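Local coordinates for protein chitin binding domain (Burkholderia pseudomallei, PDB 3UAM) that probably binds chitin and, as a member of the AA10 lytic polysaccharide monooxygenase family, may cleave such polysaccharide chains oxidatively, at residues 103-116 with 205-216. Residues are numbered along the deposited sequence; the frame is centred on the assembly and turned at random.
Sequences WQKHAVRSGQSLQI and NAFYQVIDLNFA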
loop_
_atom_site.group_PDB
_atom_site.type_symbol
_atom_site.label_atom_id
_atom_site.label_comp_id
_atom_site.label_asym_id
_atom_site.label_seq_id
_atom_site.Cartn_x
_atom_site.Cartn_y
_atom_site.Cartn_z
ATOM N N TRP A 103 -2.140 -6.689 16.142
ATOM C CA TRP A 103 -1.559 -5.473 15.583
ATOM C C TRP A 103 -2.067 -4.248 16.285
ATOM O O TRP A 103 -3.231 -4.199 16.677
ATOM C CB TRP A 103 -1.884 -5.359 14.117
ATOM C CG TRP A 103 -1.375 -6.514 13.321
ATOM C CD1 TRP A 103 -2.108 -7.485 12.671
ATOM C CD2 TRP A 103 0.024 -6.875 13.093
ATOM N NE1 TRP A 103 -1.275 -8.371 12.045
ATOM C CE2 TRP A 103 0.004 -8.069 12.261
ATOM C CE3 TRP A 103 1.233 -6.323 13.446
ATOM C CZ2 TRP A 103 1.162 -8.672 11.814
ATOM C CZ3 TRP A 103 2.400 -6.943 13.005
ATOM C CH2 TRP A 103 2.367 -8.093 12.217
ATOM N N GLN A 104 -1.196 -3.248 16.438
ATOM C CA GLN A 104 -1.594 -1.977 17.027
ATOM C C GLN A 104 -2.505 -1.323 16.004
ATOM O O GLN A 104 -2.184 -1.315 14.816
ATOM C CB GLN A 104 -0.383 -1.078 17.264
ATOM C CG GLN A 104 0.593 -1.546 18.325
ATOM C CD GLN A 104 1.836 -0.661 18.352
ATOM O OE1 GLN A 104 2.932 -1.111 18.004
ATOM N NE2 GLN A 104 1.660 0.607 18.718
ATOM N N LYS A 105 -3.640 -0.803 16.462
ATOM C CA LYS A 105 -4.684 -0.305 15.574
ATOM C C LYS A 105 -4.998 1.151 15.877
ATOM O O LYS A 105 -5.187 1.516 17.029
ATOM C CB LYS A 105 -5.954 -1.144 15.740
ATOM C CG LYS A 105 -5.795 -2.620 15.379
ATOM C CD LYS A 105 -6.927 -3.468 15.934
ATOM C CE LYS A 105 -6.667 -4.963 15.752
ATOM N NZ LYS A 105 -5.491 -5.515 16.482
ATOM N N HIS A 106 -5.076 1.979 14.854
ATOM C CA HIS A 106 -5.421 3.390 15.027
ATOM C C HIS A 106 -6.892 3.558 15.341
ATOM O O HIS A 106 -7.758 3.058 14.595
ATOM C CB HIS A 106 -5.073 4.190 13.759
ATOM C CG HIS A 106 -3.613 4.194 13.436
ATOM N ND1 HIS A 106 -2.749 4.988 14.067
ATOM C CD2 HIS A 106 -2.859 3.412 12.544
ATOM C CE1 HIS A 106 -1.507 4.764 13.605
ATOM N NE2 HIS A 106 -1.575 3.796 12.666
ATOM N N ALA A 107 -7.188 4.277 16.421
ATOM C CA ALA A 107 -8.575 4.548 16.814
ATOM C C ALA A 107 -9.194 5.507 15.800
ATOM O O ALA A 107 -8.750 6.643 15.695
ATOM C CB ALA A 107 -8.649 5.139 18.229
ATOM N N VAL A 108 -10.184 5.047 15.037
ATOM C CA VAL A 108 -10.843 5.914 14.035
ATOM C C VAL A 108 -12.372 5.807 14.113
ATOM O O VAL A 108 -12.908 4.982 14.857
ATOM C CB VAL A 108 -10.359 5.631 12.599
ATOM C CG1 VAL A 108 -8.885 6.036 12.437
ATOM C CG2 VAL A 108 -10.575 4.166 12.223
ATOM N N ARG A 109 -13.044 6.661 13.354
ATOM C CA ARG A 109 -14.499 6.743 13.314
ATOM C C ARG A 109 -15.015 6.818 11.882
ATOM O O ARG A 109 -14.356 7.381 10.986
ATOM C CB ARG A 109 -14.960 7.998 14.057
ATOM C CG ARG A 109 -14.547 8.058 15.511
ATOM C CD ARG A 109 -15.059 9.344 16.145
ATOM N NE ARG A 109 -16.509 9.316 16.261
ATOM C CZ ARG A 109 -17.180 8.680 17.217
ATOM N NH1 ARG A 109 -16.550 8.025 18.168
ATOM N NH2 ARG A 109 -18.497 8.698 17.220
ATOM N N SER A 110 -16.199 6.248 11.663
ATOM C CA SER A 110 -16.876 6.360 10.373
ATOM C C SER A 110 -16.949 7.819 9.924
ATOM O O SER A 110 -17.266 8.700 10.721
ATOM C CB SER A 110 -18.283 5.780 10.476
ATOM O OG SER A 110 -18.215 4.406 10.809
ATOM N N GLY A 111 -16.619 8.064 8.654
ATOM C CA GLY A 111 -16.699 9.402 8.062
ATOM C C GLY A 111 -15.476 10.298 8.272
ATOM O O GLY A 111 -15.277 11.278 7.546
ATOM N N GLN A 112 -14.656 9.940 9.256
ATOM C CA GLN A 112 -13.527 10.744 9.671
ATOM C C GLN A 112 -12.567 11.128 8.527
ATOM O O GLN A 112 -12.181 10.270 7.729
ATOM C CB GLN A 112 -12.740 9.962 10.729
ATOM C CG GLN A 112 -11.656 10.762 11.405
ATOM C CD GLN A 112 -10.721 9.885 12.200
ATOM O OE1 GLN A 112 -11.156 9.010 12.961
ATOM N NE2 GLN A 112 -9.428 10.105 12.015
ATOM N N SER A 113 -12.185 12.408 8.476
ATOM C CA SER A 113 -11.149 12.880 7.549
ATOM C C SER A 113 -9.803 12.340 7.983
ATOM O O SER A 113 -9.418 12.492 9.127
ATOM C CB SER A 113 -11.058 14.407 7.509
ATOM O OG SER A 113 -12.292 14.982 7.188
ATOM N N LEU A 114 -9.110 11.684 7.078
ATOM C CA LEU A 114 -7.865 11.029 7.413
ATOM C C LEU A 114 -6.821 11.520 6.446
ATOM O O LEU A 114 -7.025 11.486 5.236
ATOM C CB LEU A 114 -8.016 9.512 7.296
ATOM C CG LEU A 114 -6.859 8.669 7.840
ATOM C CD1 LEU A 114 -6.757 8.830 9.346
ATOM C CD2 LEU A 114 -7.067 7.216 7.461
ATOM N N GLN A 115 -5.724 12.025 6.987
ATOM C CA GLN A 115 -4.611 12.470 6.177
ATOM C C GLN A 115 -3.555 11.362 6.151
ATOM O O GLN A 115 -3.120 10.870 7.198
ATOM C CB GLN A 115 -4.047 13.758 6.774
ATOM C CG GLN A 115 -3.182 14.561 5.837
ATOM C CD GLN A 115 -3.146 16.031 6.222
ATOM O OE1 GLN A 115 -2.417 16.390 7.129
ATOM N NE2 GLN A 115 -3.942 16.886 5.529
ATOM N N ILE A 116 -3.169 10.947 4.960
ATOM C CA ILE A 116 -2.116 9.951 4.779
ATOM C C ILE A 116 -0.849 10.650 4.307
ATOM O O ILE A 116 -0.914 11.484 3.369
ATOM C CB ILE A 116 -2.471 8.935 3.681
ATOM C CG1 ILE A 116 -3.866 8.332 3.898
ATOM C CG2 ILE A 116 -1.391 7.848 3.574
ATOM C CD1 ILE A 116 -4.030 7.558 5.176
ATOM N N ASN A 205 6.661 -2.945 -10.323
ATOM C CA ASN A 205 6.313 -3.079 -8.915
ATOM C C ASN A 205 5.511 -1.929 -8.307
ATOM O O ASN A 205 5.343 -0.838 -8.912
ATOM C CB ASN A 205 7.576 -3.287 -8.072
ATOM C CG ASN A 205 8.309 -4.573 -8.398
ATOM O OD1 ASN A 205 7.713 -5.561 -8.780
ATOM N ND2 ASN A 205 9.600 -4.567 -8.202
ATOM N N ALA A 206 4.985 -2.230 -7.120
ATOM C CA ALA A 206 4.323 -1.284 -6.236
ATOM C C ALA A 206 4.807 -1.518 -4.808
ATOM O O ALA A 206 5.292 -2.594 -4.479
ATOM C CB ALA A 206 2.817 -1.462 -6.291
ATOM N N PHE A 207 4.674 -0.497 -3.974
ATOM C CA PHE A 207 4.985 -0.614 -2.560
ATOM C C PHE A 207 3.669 -0.723 -1.786
ATOM O O PHE A 207 2.728 0.038 -2.013
ATOM C CB PHE A 207 5.805 0.584 -2.084
ATOM C CG PHE A 207 7.194 0.646 -2.696
ATOM C CD1 PHE A 207 7.368 0.843 -4.051
ATOM C CD2 PHE A 207 8.336 0.465 -1.902
ATOM C CE1 PHE A 207 8.649 0.857 -4.621
ATOM C CE2 PHE A 207 9.599 0.497 -2.458
ATOM C CZ PHE A 207 9.761 0.689 -3.824
ATOM N N TYR A 208 3.640 -1.669 -0.857
ATOM C CA TYR A 208 2.439 -2.068 -0.130
ATOM C C TYR A 208 2.547 -1.678 1.340
ATOM O O TYR A 208 3.431 -2.147 2.049
ATOM C CB TYR A 208 2.251 -3.588 -0.282
ATOM C CG TYR A 208 1.786 -3.981 -1.652
ATOM C CD1 TYR A 208 2.689 -4.148 -2.697
ATOM C CD2 TYR A 208 0.444 -4.228 -1.907
ATOM C CE1 TYR A 208 2.255 -4.509 -3.970
ATOM C CE2 TYR A 208 0.001 -4.586 -3.171
ATOM C CZ TYR A 208 0.898 -4.714 -4.202
ATOM O OH TYR A 208 0.459 -5.100 -5.465
ATOM N N GLN A 209 1.603 -0.847 1.790
ATOM C CA GLN A 209 1.577 -0.334 3.156
ATOM C C GLN A 209 0.199 -0.512 3.793
ATOM O O GLN A 209 -0.712 0.316 3.645
ATOM C CB GLN A 209 2.013 1.126 3.204
ATOM C CG GLN A 209 3.477 1.314 2.835
ATOM C CD GLN A 209 4.407 1.100 4.004
ATOM O OE1 GLN A 209 4.239 1.710 5.055
ATOM N NE2 GLN A 209 5.419 0.241 3.817
ATOM N N VAL A 210 0.090 -1.617 4.514
ATOM C CA VAL A 210 -1.064 -1.913 5.346
ATOM C C VAL A 210 -1.102 -1.027 6.595
ATOM O O VAL A 210 -0.093 -0.797 7.237
ATOM C CB VAL A 210 -1.076 -3.429 5.699
ATOM C CG1 VAL A 210 -1.924 -3.717 6.920
ATOM C CG2 VAL A 210 -1.603 -4.201 4.502
ATOM N N ILE A 211 -2.292 -0.497 6.888
ATOM C CA ILE A 211 -2.540 0.373 8.023
ATOM C C ILE A 211 -3.712 -0.218 8.771
ATOM O O ILE A 211 -4.773 -0.495 8.168
ATOM C CB ILE A 211 -2.947 1.804 7.603
ATOM C CG1 ILE A 211 -1.896 2.406 6.682
ATOM C CG2 ILE A 211 -3.122 2.678 8.837
ATOM C CD1 ILE A 211 -2.363 3.627 5.924
ATOM N N ASP A 212 -3.509 -0.436 10.063
ATOM C CA ASP A 212 -4.481 -1.138 10.875
ATOM C C ASP A 212 -5.349 -0.139 11.617
ATOM O O ASP A 212 -4.837 0.743 12.281
ATOM C CB ASP A 212 -3.768 -2.045 11.869
ATOM C CG ASP A 212 -3.090 -3.223 11.200
ATOM O OD1 ASP A 212 -3.792 -4.071 10.563
ATOM O OD2 ASP A 212 -1.840 -3.311 11.346
ATOM N N LEU A 213 -6.665 -0.314 11.515
ATOM C CA LEU A 213 -7.661 0.634 12.013
ATOM C C LEU A 213 -8.664 -0.048 12.946
ATOM O O LEU A 213 -9.050 -1.196 12.721
ATOM C CB LEU A 213 -8.431 1.248 10.833
ATOM C CG LEU A 213 -7.606 1.924 9.726
ATOM C CD1 LEU A 213 -8.549 2.454 8.640
ATOM C CD2 LEU A 213 -6.709 3.034 10.258
ATOM N N ASN A 214 -9.090 0.687 13.975
ATOM C CA ASN A 214 -10.159 0.264 14.843
ATOM C C ASN A 214 -11.260 1.319 14.862
ATOM O O ASN A 214 -11.090 2.394 15.423
ATOM C CB ASN A 214 -9.660 0.033 16.270
ATOM C CG ASN A 214 -10.668 -0.738 17.099
ATOM O OD1 ASN A 214 -11.209 -1.743 16.641
ATOM N ND2 ASN A 214 -10.911 -0.286 18.322
ATOM N N PHE A 215 -12.383 0.989 14.236
ATOM C CA PHE A 215 -13.489 1.922 14.101
ATOM C C PHE A 215 -14.362 1.785 15.324
ATOM O O PHE A 215 -14.729 0.669 15.712
ATOM C CB PHE A 215 -14.329 1.599 12.861
ATOM C CG PHE A 215 -13.740 2.095 11.561
ATOM C CD1 PHE A 215 -12.766 1.370 10.909
ATOM C CD2 PHE A 215 -14.222 3.242 10.956
ATOM C CE1 PHE A 215 -12.259 1.784 9.700
ATOM C CE2 PHE A 215 -13.713 3.676 9.738
ATOM C CZ PHE A 215 -12.736 2.942 9.110
ATOM N N ALA A 216 -14.696 2.915 15.921
ATOM C CA ALA A 216 -15.697 2.959 16.982
ATOM C C ALA A 216 -16.989 2.220 16.530
ATOM O O ALA A 216 -17.395 2.256 15.351
ATOM C CB ALA A 216 -15.995 4.413 17.366
ATOM O OXT ALA A 216 -17.648 1.532 17.314
HETATM O O HOH W 1 -0.356 -1.793 12.937
HETATM O O HOH W 2 -16.899 4.063 13.538
#
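V108 sets its CG2 methyl squarely over one face of the F215 phenyl ring, 3.7 Å from the centroid and 6° off the ring normal, a CH-pi contact. That methyl sits between the backbone N and the carbonyl carbon of V108 (CG1 chi1 -67°), which brings it down onto the ring; the same CG2 also touches L213 CB at 3.9 Å. At the rim of the same ring, near its plane, lies S110 N, 3.7 Å from F215 CD2. The H106 imidazole meets I211 obliquely, CD2 lying 3.8 Å from I211 CG2, while H106 CB touches L213 CD2; NE2 is hydrogen-bonded to E28 O. The backbones carrying these side chains pair in parallel, strand 106-108 with the C-terminal end of strand 205-215, through four backbone hydrogen bonds: H106 N to D212 O, N214 N to H106 O, V108 N to N214 O and A216 N to V108 O. Short edge strand 106-108 thus extends the mixed sheet of the LPMO beta-sandwich, and the type II turn R109-Q112 carries the chain over to the other sheet, where I116 CD1 faces I211 CD1 at 4.3 Å. At the opposite end the D212 carboxylate and W103 indole planes are nearly parallel, 8° apart, but the groups meet obliquely, OD2 approaching W103 CB at 3.4 Å. Water 1 joins OD2 to Q104 O, whereas OD1 is held by Y191 and by a salt bridge to R30. K105 lays its CB against N214 CB at 3.9 Å, then bends at its last torsion to give NZ a hydrogen bond to W103 O, on a lone pair in the carbonyl plane, beside its salt bridge to D98.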